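Long-range contact in similarities with probable monooxygenase (Photorhabdus luminescens, PDB 4HB9), which binds FAD and is probably a flavin-dependent monooxygenase of the aromatic ring hydroxylase-like family: residues 185-190 against 289-295. Residues are numbered along the deposited sequence.
Sequences MIIGRA and SDMENIS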
HETATM    1  N   MSE A 185      -6.530 -13.324   5.686  1.00 17.89           N
HETATM    2  CA  MSE A 185      -7.681 -12.725   5.007  1.00 18.50           C
HETATM    3  C   MSE A 185      -7.775 -13.229   3.592  1.00 17.95           C
HETATM    4  O   MSE A 185      -6.788 -13.716   3.012  1.00 17.81           O
HETATM    5  CB  MSE A 185      -7.609 -11.198   5.047  1.00 21.12           C
HETATM    6  CG  MSE A 185      -6.455 -10.572   4.299  1.00 25.40           C
HETATM    7 SE   MSE A 185      -6.476  -8.580   4.481  1.00 39.01          SE
HETATM    8  CE  MSE A 185      -7.097  -8.278   6.276  1.00 29.10           C
ATOM      9  N   ILE A 186      -8.981 -13.138   3.054  1.00 17.40           N
ATOM     10  CA  ILE A 186      -9.265 -13.451   1.655  1.00 17.07           C
ATOM     11  C   ILE A 186     -10.000 -12.228   1.115  1.00 16.95           C
ATOM     12  O   ILE A 186     -11.004 -11.796   1.698  1.00 16.04           O
ATOM     13  CB  ILE A 186     -10.110 -14.733   1.525  1.00 17.32           C
ATOM     14  CG1 ILE A 186      -9.387 -15.930   2.135  1.00 17.68           C
ATOM     15  CG2 ILE A 186     -10.450 -15.028   0.072  1.00 17.94           C
ATOM     16  CD1 ILE A 186     -10.207 -17.202   2.161  1.00 17.96           C
ATOM     17  N   ILE A 187      -9.471 -11.654   0.032  1.00 17.75           N
ATOM     18  CA  ILE A 187      -9.953 -10.399  -0.541  1.00 17.41           C
ATOM     19  C   ILE A 187     -10.459 -10.677  -1.958  1.00 18.06           C
ATOM     20  O   ILE A 187      -9.749 -11.285  -2.767  1.00 16.68           O
ATOM     21  CB  ILE A 187      -8.821  -9.367  -0.634  1.00 20.49           C
ATOM     22  CG1 ILE A 187      -8.156  -9.158   0.737  1.00 23.62           C
ATOM     23  CG2 ILE A 187      -9.338  -8.029  -1.185  1.00 20.37           C
ATOM     24  CD1 ILE A 187      -6.961  -8.212   0.731  1.00 26.74           C
ATOM     25  N   GLY A 188     -11.683 -10.253  -2.251  1.00 16.16           N
ATOM     26  CA  GLY A 188     -12.216 -10.348  -3.614  1.00 16.34           C
ATOM     27  C   GLY A 188     -12.844  -9.042  -4.059  1.00 15.97           C
ATOM     28  O   GLY A 188     -13.110  -8.158  -3.236  1.00 15.91           O
ATOM     29  N   ARG A 189     -13.073  -8.920  -5.363  1.00 16.75           N
ATOM     30  CA  ARG A 189     -13.740  -7.762  -5.911  1.00 17.43           C
ATOM     31  C   ARG A 189     -14.839  -8.212  -6.835  1.00 18.16           C
ATOM     32  O   ARG A 189     -14.727  -9.246  -7.494  1.00 18.54           O
ATOM     33  CB  ARG A 189     -12.752  -6.869  -6.675  1.00 18.73           C
ATOM     34  CG  ARG A 189     -12.162  -7.512  -7.930  1.00 18.52           C
ATOM     35  CD  ARG A 189     -11.171  -6.622  -8.669  1.00 18.60           C
ATOM     36  NE  ARG A 189     -11.152  -6.996 -10.100  1.00 18.67           N
ATOM     37  CZ  ARG A 189     -10.734  -6.222 -11.104  1.00 19.16           C
ATOM     38  NH1 ARG A 189     -10.198  -5.035 -10.881  1.00 18.84           N
ATOM     39  NH2 ARG A 189     -10.846  -6.643 -12.374  1.00 17.89           N
ATOM     40  N   ALA A 190     -15.881  -7.400  -6.917  1.00 18.11           N
ATOM     41  CA  ALA A 190     -16.968  -7.652  -7.848  1.00 18.33           C
ATOM     42  C   ALA A 190     -17.328  -6.377  -8.578  1.00 18.10           C
ATOM     43  O   ALA A 190     -17.627  -5.373  -7.945  1.00 17.58           O
ATOM     44  CB  ALA A 190     -18.166  -8.183  -7.095  1.00 18.73           C
ATOM     45  N   SER A 289     -18.092 -12.385  -7.657  1.00 25.21           N
ATOM     46  CA  SER A 289     -16.763 -11.807  -7.691  1.00 26.07           C
ATOM     47  C   SER A 289     -15.935 -12.306  -8.887  1.00 27.34           C
ATOM     48  O   SER A 289     -16.213 -13.326  -9.512  1.00 24.73           O
ATOM     49  CB  SER A 289     -16.053 -12.022  -6.349  1.00 28.86           C
ATOM     50  OG  SER A 289     -16.752 -11.291  -5.348  1.00 30.43           O
ATOM     51  N   ASP A 290     -14.913 -11.529  -9.195  1.00 25.61           N
ATOM     52  CA  ASP A 290     -14.022 -11.729 -10.318  1.00 27.24           C
ATOM     53  C   ASP A 290     -13.053 -12.876 -10.040  1.00 29.47           C
ATOM     54  O   ASP A 290     -12.193 -12.748  -9.178  1.00 30.81           O
ATOM     55  CB  ASP A 290     -13.250 -10.412 -10.485  1.00 27.76           C
ATOM     56  CG  ASP A 290     -12.069 -10.508 -11.423  1.00 30.39           C
ATOM     57  OD1 ASP A 290     -11.837 -11.566 -12.065  1.00 34.46           O
ATOM     58  OD2 ASP A 290     -11.372  -9.482 -11.536  1.00 28.63           O
HETATM   59  N   MSE A 291     -13.126 -13.959 -10.805  1.00 34.29           N
HETATM   60  CA  MSE A 291     -12.273 -15.147 -10.558  1.00 43.26           C
HETATM   61  C   MSE A 291     -10.801 -14.964 -10.843  1.00 45.68           C
HETATM   62  O   MSE A 291      -9.983 -15.797 -10.451  1.00 48.30           O
HETATM   63  CB  MSE A 291     -12.780 -16.344 -11.360  1.00 56.61           C
HETATM   64  CG  MSE A 291     -14.146 -16.804 -10.843  1.00 69.56           C
HETATM   65 SE   MSE A 291     -15.179 -17.771 -12.231  1.00102.69          SE
HETATM   66  CE  MSE A 291     -15.428 -16.357 -13.587  1.00 95.38           C
ATOM     67  N   GLU A 292     -10.432 -13.880 -11.515  1.00 45.68           N
ATOM     68  CA  GLU A 292      -9.013 -13.554 -11.740  1.00 48.31           C
ATOM     69  C   GLU A 292      -8.346 -12.702 -10.650  1.00 48.68           C
ATOM     70  O   GLU A 292      -7.121 -12.495 -10.683  1.00 55.53           O
ATOM     71  CB  GLU A 292      -8.863 -12.792 -13.056  1.00 50.87           C
ATOM     72  CG  GLU A 292      -8.247 -13.579 -14.187  1.00 52.54           C
ATOM     73  CD  GLU A 292      -7.606 -12.640 -15.182  1.00 55.34           C
ATOM     74  OE1 GLU A 292      -8.312 -11.721 -15.658  1.00 54.82           O
ATOM     75  OE2 GLU A 292      -6.391 -12.787 -15.443  1.00 53.33           O
ATOM     76  N   ASN A 293      -9.131 -12.177  -9.715  1.00 41.12           N
ATOM     77  CA  ASN A 293      -8.602 -11.266  -8.699  1.00 37.75           C
ATOM     78  C   ASN A 293      -9.119 -11.633  -7.292  1.00 33.63           C
ATOM     79  O   ASN A 293      -9.779 -10.818  -6.657  1.00 33.89           O
ATOM     80  CB  ASN A 293      -8.969  -9.798  -9.025  1.00 36.46           C
ATOM     81  CG  ASN A 293      -8.193  -9.229 -10.216  1.00 40.39           C
ATOM     82  OD1 ASN A 293      -7.144  -8.603 -10.039  1.00 40.07           O
ATOM     83  ND2 ASN A 293      -8.704  -9.436 -11.431  1.00 39.12           N
ATOM     84  N   ILE A 294      -8.848 -12.847  -6.822  1.00 32.50           N
ATOM     85  CA  ILE A 294      -9.145 -13.209  -5.412  1.00 30.68           C
ATOM     86  C   ILE A 294      -7.841 -13.541  -4.726  1.00 31.88           C
ATOM     87  O   ILE A 294      -7.105 -14.400  -5.194  1.00 32.71           O
ATOM     88  CB  ILE A 294     -10.100 -14.398  -5.258  1.00 32.30           C
ATOM     89  CG1 ILE A 294     -11.432 -14.082  -5.929  1.00 34.11           C
ATOM     90  CG2 ILE A 294     -10.374 -14.696  -3.768  1.00 31.37           C
ATOM     91  CD1 ILE A 294     -12.305 -15.297  -6.101  1.00 39.00           C
ATOM     92  N   SER A 295      -7.556 -12.870  -3.615  1.00 27.95           N
ATOM     93  CA  SER A 295      -6.225 -12.970  -3.009  1.00 28.04           C
ATOM     94  C   SER A 295      -6.294 -13.413  -1.548  1.00 24.60           C
ATOM     95  O   SER A 295      -6.907 -12.731  -0.717  1.00 22.05           O
ATOM     96  CB  SER A 295      -5.491 -11.643  -3.078  1.00 31.42           C
ATOM     97  OG  SER A 295      -5.569 -11.091  -4.372  1.00 40.02           O
TER
HETATM   98  O   HOH W   1     -12.163 -11.205  -6.836  1.00 30.38           O
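A single water sits where the edge strand parts from its neighbour: it accepts from R189 N (2.9 Å) and lies 2.8 Å from D290 O and only 2.4 Å from N293 O, bridging strand 179-191 to the turn that leads into strand 295-301. The latter is an outermost strand of the mixed sheet of this FAD-binding fold, and its antiparallel pairing with 179-191 begins here. I187 and S295 form a hydrogen-bonded pair, I187 N to S295 O at 2.9 Å and S295 N to I187 O at 2.8 Å. Their side chains share one face of the sheet, and that of I187 lies about 5 Å from the bound FAD. I186 and I294 touch through their CG2 atoms (3.9 Å), and both pack against helix 264-274.

Beyond the water, D290 N donates to R189 O (2.9 Å), and the type I turn D290 to N293 lies between this bond and the I187-S295 pair. Within it D290 OD1 accepts from E292 N, an Asx turn. R189 forms a salt bridge with D290, is held also by the carbonyls of G42 and P228, and makes a cation-pi contact with F243. N293 ND2 lies over one face of the R189 guanidinium and donates to D290 OD2 at 2.7 Å; the same carboxylate oxygen, D290 OD2, accepts from R189 NE at 2.9 Å.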